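Local coordinates for putative hydantoin racemase (Klebsiella pneumoniae subsp. pneumoniae, PDB 3QVL), which racemises allantoin and probably also interconverts the D and L forms of other 5-monosubstituted hydantoins, at residues 93-98 and 208-213; 100-105 and 110-115; 178-183 and 187-192. One frame throughout, in Å; residues are numbered along the deposited sequence.

Overall arrangement
Contacts 1 and 2 are wholly buried, whereas contact 3 is only partly so, its helical side reaching the surface. Contact 1 packs helix 203-216 on strand 94-96, the outermost strand of one four-stranded parallel sheet; contacts 2 and 3 belong to the other sheet, where strands 112-116 and 177-180 are neighbours. Ala100 and Met104 of helix 97-108, the helix of contact 2, pack on Ile95 and Met210 of contact 1, and both contacts approach a second subunit. All three are apolar across the interface, but they differ in setting: 178-183 in contact 3 runs on from its strand into the ligand pocket, where polar groups take over.

Contact 1: 93-98 and 208-213; sequences PVIGIA and VKMVES
A chi1 of -51° sets Ile95 CG1 beside its backbone N and CG2 beside its carbonyl carbon, which turns CG1 to Val211 and Met210 and CG2 to Met210 CB alone. CG1 lies 3.8 Å from Val211 CG2, the methyl that a chi1 of 175° holds anti to the valine carbonyl carbon; the two side chains lie alongside, running opposite ways. Met210 instead stands nearly perpendicular to Ile95 and offers its CB, 4.1 Å from Ile95 CG1. Beyond CB, its chain bends twice and leads away from the strand, toward Met104 of helix 97-108. Polar groups lie away from this apolar patch. Glu212 OE1 receives Lys209 NZ on its syn lone pair, a salt bridge of 2.7 Å, while Ser213 OG donates to Lys209 O at 2.7 Å, arriving on the face opposite to that used by Ser213 N. The result is plain strand-to-helix packing at the last strand of its sheet: strand 94-96 bonds through its backbone to strand 72-75, Val211 reaches across to Val74 and Ile4, and Met210 packs on Met210 of the second subunit.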
loop_
_atom_site.group_PDB
_atom_site.type_symbol
_atom_site.label_atom_id
_atom_site.label_comp_id
_atom_site.label_asym_id
_atom_site.label_seq_id
_atom_site.Cartn_x
_atom_site.Cartn_y
_atom_site.Cartn_z
ATOM N N PRO A 93 -7.314 9.918 -27.835
ATOM C CA PRO A 93 -7.015 9.885 -26.403
ATOM C C PRO A 93 -7.728 10.987 -25.617
ATOM O O PRO A 93 -7.968 12.076 -26.146
ATOM C CB PRO A 93 -5.498 10.097 -26.354
ATOM C CG PRO A 93 -5.162 10.766 -27.641
ATOM C CD PRO A 93 -6.108 10.184 -28.639
ATOM N N VAL A 94 -8.074 10.679 -24.370
ATOM C CA VAL A 94 -8.702 11.638 -23.463
ATOM C C VAL A 94 -7.823 11.783 -22.224
ATOM O O VAL A 94 -7.548 10.799 -21.533
ATOM C CB VAL A 94 -10.129 11.204 -23.045
ATOM C CG1 VAL A 94 -10.799 12.296 -22.223
ATOM C CG2 VAL A 94 -10.982 10.870 -24.263
ATOM N N ILE A 95 -7.389 13.012 -21.953
ATOM C CA ILE A 95 -6.498 13.294 -20.828
ATOM C C ILE A 95 -7.156 14.256 -19.841
ATOM O O ILE A 95 -7.645 15.319 -20.228
ATOM C CB ILE A 95 -5.129 13.874 -21.304
ATOM C CG1 ILE A 95 -4.498 13.003 -22.405
ATOM C CG2 ILE A 95 -4.168 14.067 -20.125
ATOM C CD1 ILE A 95 -4.169 11.567 -21.994
ATOM N N GLY A 96 -7.174 13.868 -18.568
ATOM C CA GLY A 96 -7.662 14.740 -17.503
ATOM C C GLY A 96 -6.584 15.715 -17.074
ATOM O O GLY A 96 -5.391 15.416 -17.186
ATOM N N ILE A 97 -6.992 16.882 -16.579
ATOM C CA ILE A 97 -6.020 17.904 -16.176
ATOM C C ILE A 97 -5.323 17.599 -14.846
ATOM O O ILE A 97 -4.162 17.957 -14.663
ATOM C CB ILE A 97 -6.592 19.351 -16.201
ATOM C CG1 ILE A 97 -7.745 19.524 -15.207
ATOM C CG2 ILE A 97 -6.992 19.735 -17.623
ATOM C CD1 ILE A 97 -7.942 20.962 -14.752
ATOM N N ALA A 98 -6.028 16.937 -13.931
ATOM C CA ALA A 98 -5.412 16.465 -12.692
ATOM C C ALA A 98 -4.373 15.401 -13.023
ATOM O O ALA A 98 -3.242 15.453 -12.540
ATOM C CB ALA A 98 -6.457 15.914 -11.743
ATOM N N VAL A 208 -2.922 19.224 -22.882
ATOM C CA VAL A 208 -2.801 19.559 -24.303
ATOM C C VAL A 208 -1.527 18.942 -24.883
ATOM O O VAL A 208 -1.558 18.331 -25.954
ATOM C CB VAL A 208 -2.837 21.097 -24.535
ATOM C CG1 VAL A 208 -2.426 21.457 -25.962
ATOM C CG2 VAL A 208 -4.226 21.643 -24.234
ATOM N N LYS A 209 -0.421 19.082 -24.155
ATOM C CA LYS A 209 0.864 18.530 -24.586
ATOM C C LYS A 209 0.863 17.001 -24.595
ATOM O O LYS A 209 1.530 16.387 -25.429
ATOM C CB LYS A 209 2.018 19.059 -23.724
ATOM C CG LYS A 209 2.152 20.591 -23.650
ATOM C CD LYS A 209 2.038 21.293 -25.006
ATOM C CE LYS A 209 3.287 21.133 -25.856
ATOM N NZ LYS A 209 3.126 21.818 -27.172
ATOM N N MET A 210 0.113 16.397 -23.672
ATOM C CA MET A 210 -0.020 14.937 -23.617
ATOM C C MET A 210 -0.788 14.394 -24.818
ATOM O O MET A 210 -0.397 13.380 -25.400
ATOM C CB MET A 210 -0.676 14.481 -22.307
ATOM C CG MET A 210 0.163 14.693 -21.044
ATOM S SD MET A 210 1.854 14.052 -21.122
ATOM C CE MET A 210 2.747 15.516 -21.655
ATOM N N VAL A 211 -1.874 15.075 -25.182
ATOM C CA VAL A 211 -2.657 14.715 -26.365
ATOM C C VAL A 211 -1.798 14.831 -27.626
ATOM O O VAL A 211 -1.754 13.903 -28.435
ATOM C CB VAL A 211 -3.947 15.570 -26.499
ATOM C CG1 VAL A 211 -4.671 15.253 -27.801
ATOM C CG2 VAL A 211 -4.877 15.333 -25.319
ATOM N N GLU A 212 -1.108 15.963 -27.771
ATOM C CA GLU A 212 -0.194 16.189 -28.896
ATOM C C GLU A 212 0.879 15.107 -28.981
ATOM O O GLU A 212 1.195 14.625 -30.071
ATOM C CB GLU A 212 0.473 17.561 -28.788
ATOM C CG GLU A 212 -0.425 18.732 -29.153
ATOM C CD GLU A 212 0.234 20.078 -28.909
ATOM O OE1 GLU A 212 1.177 20.148 -28.096
ATOM O OE2 GLU A 212 -0.192 21.071 -29.530
ATOM N N SER A 213 1.429 14.734 -27.826
ATOM C CA SER A 213 2.453 13.694 -27.742
ATOM C C SER A 213 1.927 12.335 -28.197
ATOM O O SER A 213 2.562 11.666 -29.012
ATOM C CB SER A 213 3.010 13.600 -26.321
ATOM O OG SER A 213 3.680 14.796 -25.961
#

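Contact 2: 100-105 and 110-115; sequences AAMHMA and TRFSIV
Phe112 turns from strand 112-116 toward Ala105 and Met102 on the preceding helix and has the largest share of this contact. Its CB already touches the helix, 3.9 Å from Ala105 CB. A chi1 of 62° places CG between the backbone N and the carbonyl carbon and swings the ring obliquely across the helix, back toward Met102. CG and CD2 then pass the same alanine methyl, with CD2 as the nearest ring atom at 3.6 Å from Ala105 CB. On the same side of the ring, CD1 packs on Val179 CG2 of the adjoining strand (3.6 Å). At the far end CZ arrives 3.9 Å from Met102 CG, one helical turn before Ala105. Both helix groups approach the ring at a slant, while Ile114 CG1, two residues along the strand, sits in plane at its edge. Met102 is extended beyond CG and carries its methyl past the ring to the next side chain, with CE 4.0 Å from Ile114 CD1. The short segments run nearly antiparallel, at 155° with their axes 9.9 Å apart, as expected where a helix turns back into the next strand of an alpha/beta fold. Leu129 of helix 122-132 also packs on Met102, Phe112 and Ile114, and on the other side of the helix His103 meets His103 of the second subunit. Between the two segments the contact consists of hydrocarbon and ring carbon alone; its cohesion therefore rests on van der Waals fit and exclusion of water, with the small alanine letting the aromatic ring come close to the helix.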
loop_
_atom_site.group_PDB
_atom_site.type_symbol
_atom_site.label_atom_id
_atom_site.label_comp_id
_atom_site.label_asym_id
_atom_site.label_seq_id
_atom_site.Cartn_x
_atom_site.Cartn_y
_atom_site.Cartn_z
ATOM N N ALA A 100 -2.779 14.891 -15.913
ATOM C CA ALA A 100 -1.648 15.481 -16.628
ATOM C C ALA A 100 -0.715 16.282 -15.719
ATOM O O ALA A 100 0.505 16.169 -15.834
ATOM C CB ALA A 100 -2.139 16.341 -17.774
ATOM N N ALA A 101 -1.293 17.080 -14.821
ATOM C CA ALA A 101 -0.515 17.906 -13.895
ATOM C C ALA A 101 0.316 17.060 -12.932
ATOM O O ALA A 101 1.482 17.370 -12.678
ATOM C CB ALA A 101 -1.422 18.853 -13.123
ATOM N N MET A 102 -0.291 15.997 -12.407
ATOM C CA MET A 102 0.393 15.066 -11.508
ATOM C C MET A 102 1.509 14.314 -12.230
ATOM O O MET A 102 2.601 14.147 -11.684
ATOM C CB MET A 102 -0.599 14.074 -10.894
ATOM C CG MET A 102 -1.571 14.682 -9.897
ATOM S SD MET A 102 -2.839 13.501 -9.401
ATOM C CE MET A 102 -3.922 14.548 -8.432
ATOM N N HIS A 103 1.223 13.864 -13.454
ATOM C CA HIS A 103 2.211 13.186 -14.298
ATOM C C HIS A 103 3.438 14.062 -14.552
ATOM O O HIS A 103 4.573 13.596 -14.423
ATOM C CB HIS A 103 1.585 12.751 -15.629
ATOM C CG HIS A 103 0.903 11.418 -15.574
ATOM N ND1 HIS A 103 -0.321 11.228 -14.969
ATOM C CD2 HIS A 103 1.267 10.210 -16.066
ATOM C CE1 HIS A 103 -0.674 9.960 -15.081
ATOM N NE2 HIS A 103 0.274 9.320 -15.741
ATOM N N MET A 104 3.202 15.328 -14.900
ATOM C CA MET A 104 4.281 16.287 -15.152
ATOM C C MET A 104 5.090 16.593 -13.896
ATOM O O MET A 104 6.310 16.751 -13.963
ATOM C CB MET A 104 3.736 17.595 -15.742
ATOM C CG MET A 104 3.130 17.491 -17.140
ATOM S SD MET A 104 4.261 16.949 -18.435
ATOM C CE MET A 104 4.021 15.175 -18.373
ATOM N N ALA A 105 4.400 16.673 -12.759
ATOM C CA ALA A 105 5.029 16.994 -11.477
ATOM C C ALA A 105 6.093 15.982 -11.068
ATOM O O ALA A 105 7.137 16.359 -10.533
ATOM C CB ALA A 105 3.976 17.127 -10.388
ATOM N N THR A 110 10.682 15.460 -6.924
ATOM C CA THR A 110 10.482 14.216 -6.181
ATOM C C THR A 110 9.072 14.171 -5.595
ATOM O O THR A 110 8.389 13.148 -5.682
ATOM C CB THR A 110 11.515 14.037 -5.048
ATOM O OG1 THR A 110 11.484 15.178 -4.182
ATOM C CG2 THR A 110 12.916 13.864 -5.620
ATOM N N ARG A 111 8.651 15.285 -5.002
ATOM C CA ARG A 111 7.312 15.406 -4.431
ATOM C C ARG A 111 6.690 16.760 -4.756
ATOM O O ARG A 111 7.398 17.754 -4.934
ATOM C CB ARG A 111 7.338 15.186 -2.915
ATOM C CG ARG A 111 7.789 13.793 -2.478
ATOM C CD ARG A 111 7.456 13.521 -1.022
ATOM N NE ARG A 111 8.059 14.504 -0.124
ATOM C CZ ARG A 111 7.740 14.650 1.158
ATOM N NH1 ARG A 111 8.348 15.574 1.888
ATOM N NH2 ARG A 111 6.816 13.876 1.715
ATOM N N PHE A 112 5.361 16.786 -4.832
ATOM C CA PHE A 112 4.623 18.010 -5.139
ATOM C C PHE A 112 3.546 18.311 -4.102
ATOM O O PHE A 112 3.106 17.421 -3.369
ATOM C CB PHE A 112 4.005 17.937 -6.544
ATOM C CG PHE A 112 2.999 16.824 -6.718
ATOM C CD1 PHE A 112 1.655 17.022 -6.405
ATOM C CD2 PHE A 112 3.395 15.583 -7.206
ATOM C CE1 PHE A 112 0.725 15.998 -6.567
ATOM C CE2 PHE A 112 2.471 14.552 -7.373
ATOM C CZ PHE A 112 1.134 14.760 -7.054
ATOM N N SER A 113 3.128 19.572 -4.050
ATOM C CA SER A 113 1.992 19.983 -3.235
ATOM C C SER A 113 0.852 20.449 -4.132
ATOM O O SER A 113 1.084 21.090 -5.158
ATOM C CB SER A 113 2.392 21.098 -2.270
ATOM O OG SER A 113 3.346 20.636 -1.331
ATOM N N ILE A 114 -0.375 20.116 -3.743
ATOM C CA ILE A 114 -1.565 20.541 -4.481
ATOM C C ILE A 114 -2.200 21.755 -3.806
ATOM O O ILE A 114 -2.361 21.784 -2.585
ATOM C CB ILE A 114 -2.603 19.390 -4.624
ATOM C CG1 ILE A 114 -2.025 18.248 -5.471
ATOM C CG2 ILE A 114 -3.915 19.900 -5.238
ATOM C CD1 ILE A 114 -2.836 16.959 -5.432
ATOM N N VAL A 115 -2.536 22.760 -4.612
ATOM C CA VAL A 115 -3.274 23.927 -4.137
ATOM C C VAL A 115 -4.575 24.044 -4.930
ATOM O O VAL A 115 -4.566 24.414 -6.107
ATOM C CB VAL A 115 -2.443 25.235 -4.245
ATOM C CG1 VAL A 115 -3.256 26.436 -3.761
ATOM C CG2 VAL A 115 -1.144 25.121 -3.452
#

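Contact 3: 178-183 and 187-192; sequences IVLGSG and TLAQQL. Unlike the reference sequence in segment 178-183: Ser182 (reference Cys). Unlike the reference sequence in segment 187-192: Gln191 (reference Glu). With 5HY ([(4R)-2,5-dioxoimidazolidin-4-yl]acetic acid), chain C.
Leu180, Ala189 and Leu192 bury most of this contact, Leu180 far more than either partner. Leu180 of strand 177-180 points toward the helix, and its two methyls divide the work. CD1 rests 3.8 Å from both Ala189 N and Ala189 CB, and thus touches backbone as well as the small side chain. CD2 faces the next helical turn, where Leu192 CD1 lies 4.2 Å away. With chi1 at -62°, Leu180 CG stands beside its own backbone N, and the nearly straight chi2 sends CD1 outward to Ala189. Leu192 reaches back from the helix, and Val200 of the following strand packs on both leucines. The contact thereby links the first strand and the helix of the beta-alpha-beta unit formed by 177-180, 189-196 and 200-201.

Immediately after Leu180 the chain turns polar and enters the pocket holding [(4R)-2,5-dioxoimidazolidin-4-yl]acetic acid (5HY). Ser182, a cysteine in the reference sequence, has OG anti to its backbone N (chi1 177°) and donates to the carboxylate oxygen 5HY OD2 at 2.6 Å, while the same OG is hydrogen-bonded to Gly184 N. Gly183 N lies 2.9 Å from 5HY O, the ring carbonyl oxygen, in a fairly straight hydrogen bond, 164° at the hydrogen. Thr117, Ile45, Phe78 and Asn10 bind the ligand as well. Chemically the segment 178-183 is split: weak dispersion contacts seat Leu180 against the helix, whereas directional hydrogen bonds from Ser182 and Gly183 grip both the carboxylate and the hydantoin ring.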
loop_
_atom_site.group_PDB
_atom_site.type_symbol
_atom_site.label_atom_id
_atom_site.label_comp_id
_atom_site.label_asym_id
_atom_site.label_seq_id
_atom_site.Cartn_x
_atom_site.Cartn_y
_atom_site.Cartn_z
ATOM N N ILE A 178 4.619 22.696 -7.393
ATOM C CA ILE A 178 3.216 22.938 -7.078
ATOM C C ILE A 178 2.328 22.459 -8.223
ATOM O O ILE A 178 2.590 22.755 -9.392
ATOM C CB ILE A 178 2.935 24.442 -6.789
ATOM C CG1 ILE A 178 3.778 24.955 -5.608
ATOM C CG2 ILE A 178 1.436 24.697 -6.573
ATOM C CD1 ILE A 178 3.494 24.292 -4.258
ATOM N N VAL A 179 1.290 21.707 -7.875
ATOM C CA VAL A 179 0.244 21.348 -8.822
ATOM C C VAL A 179 -0.975 22.219 -8.535
ATOM O O VAL A 179 -1.539 22.170 -7.438
ATOM C CB VAL A 179 -0.113 19.840 -8.743
ATOM C CG1 VAL A 179 -1.429 19.545 -9.456
ATOM C CG2 VAL A 179 1.005 19.001 -9.338
ATOM N N LEU A 180 -1.356 23.034 -9.516
ATOM C CA LEU A 180 -2.548 23.869 -9.403
ATOM C C LEU A 180 -3.793 22.997 -9.522
ATOM O O LEU A 180 -3.926 22.217 -10.468
ATOM C CB LEU A 180 -2.545 24.977 -10.462
ATOM C CG LEU A 180 -1.406 26.003 -10.401
ATOM C CD1 LEU A 180 -1.390 26.866 -11.654
ATOM C CD2 LEU A 180 -1.486 26.873 -9.147
ATOM N N GLY A 181 -4.690 23.124 -8.549
ATOM C CA GLY A 181 -5.841 22.235 -8.432
ATOM C C GLY A 181 -7.148 22.782 -8.974
ATOM O O GLY A 181 -8.217 22.478 -8.440
ATOM N N SER A 182 -7.064 23.578 -10.037
ATOM C CA SER A 182 -8.244 24.183 -10.652
ATOM C C SER A 182 -8.005 24.556 -12.108
ATOM O O SER A 182 -6.925 25.026 -12.469
ATOM C CB SER A 182 -8.670 25.433 -9.876
ATOM O OG SER A 182 -9.780 26.065 -10.494
ATOM N N GLY A 183 -9.028 24.352 -12.935
ATOM C CA GLY A 183 -9.023 24.839 -14.312
ATOM C C GLY A 183 -9.018 26.357 -14.354
ATOM O O GLY A 183 -8.531 26.958 -15.312
ATOM N N THR A 187 -4.106 29.996 -16.030
ATOM C CA THR A 187 -3.264 31.079 -16.547
ATOM C C THR A 187 -2.293 31.665 -15.508
ATOM O O THR A 187 -1.572 32.622 -15.798
ATOM C CB THR A 187 -4.112 32.212 -17.186
ATOM O OG1 THR A 187 -5.074 32.692 -16.238
ATOM C CG2 THR A 187 -4.837 31.708 -18.430
ATOM N N LEU A 188 -2.273 31.077 -14.313
ATOM C CA LEU A 188 -1.402 31.527 -13.223
ATOM C C LEU A 188 -0.054 30.808 -13.197
ATOM O O LEU A 188 0.905 31.298 -12.594
ATOM C CB LEU A 188 -2.106 31.343 -11.872
ATOM C CG LEU A 188 -2.935 32.470 -11.241
ATOM C CD1 LEU A 188 -3.778 33.234 -12.260
ATOM C CD2 LEU A 188 -3.820 31.890 -10.143
ATOM N N ALA A 189 0.008 29.653 -13.857
ATOM C CA ALA A 189 1.168 28.756 -13.805
ATOM C C ALA A 189 2.495 29.408 -14.190
ATOM O O ALA A 189 3.473 29.306 -13.447
ATOM C CB ALA A 189 0.916 27.523 -14.661
ATOM N N GLN A 190 2.520 30.072 -15.344
ATOM C CA GLN A 190 3.740 30.684 -15.878
ATOM C C GLN A 190 4.309 31.765 -14.956
ATOM O O GLN A 190 5.505 31.757 -14.652
ATOM C CB GLN A 190 3.489 31.245 -17.283
ATOM C CG GLN A 190 4.651 32.044 -17.866
ATOM C CD GLN A 190 4.358 32.579 -19.254
ATOM O OE1 GLN A 190 3.964 33.736 -19.417
ATOM N NE2 GLN A 190 4.545 31.735 -20.265
ATOM N N GLN A 191 3.447 32.682 -14.517
ATOM C CA GLN A 191 3.850 33.783 -13.640
ATOM C C GLN A 191 4.370 33.285 -12.293
ATOM O O GLN A 191 5.373 33.793 -11.788
ATOM C CB GLN A 191 2.692 34.765 -13.433
ATOM N N LEU A 192 3.688 32.292 -11.723
ATOM C CA LEU A 192 4.094 31.703 -10.446
ATOM C C LEU A 192 5.389 30.898 -10.561
ATOM O O LEU A 192 6.194 30.883 -9.631
ATOM C CB LEU A 192 2.973 30.839 -9.856
ATOM C CG LEU A 192 1.730 31.545 -9.296
ATOM C CD1 LEU A 192 0.665 30.527 -8.918
ATOM C CD2 LEU A 192 2.067 32.436 -8.105
HETATM C C 5HY C . -12.142 22.576 -11.503
HETATM N N 5HY C . -14.014 22.393 -10.176
HETATM O O 5HY C . -11.010 22.480 -11.973
HETATM C CA 5HY C . -12.630 21.903 -10.226
HETATM C CB 5HY C . -11.816 22.318 -8.981
HETATM C CG 5HY C . -11.583 23.825 -8.791
HETATM O OAB 5HY C . -15.305 23.671 -11.521
HETATM N NAF 5HY C . -13.144 23.262 -12.048
HETATM C CAI 5HY C . -14.225 23.137 -11.268
HETATM O OD1 5HY C . -11.120 24.174 -7.685
HETATM O OD2 5HY C . -11.848 24.598 -9.736
#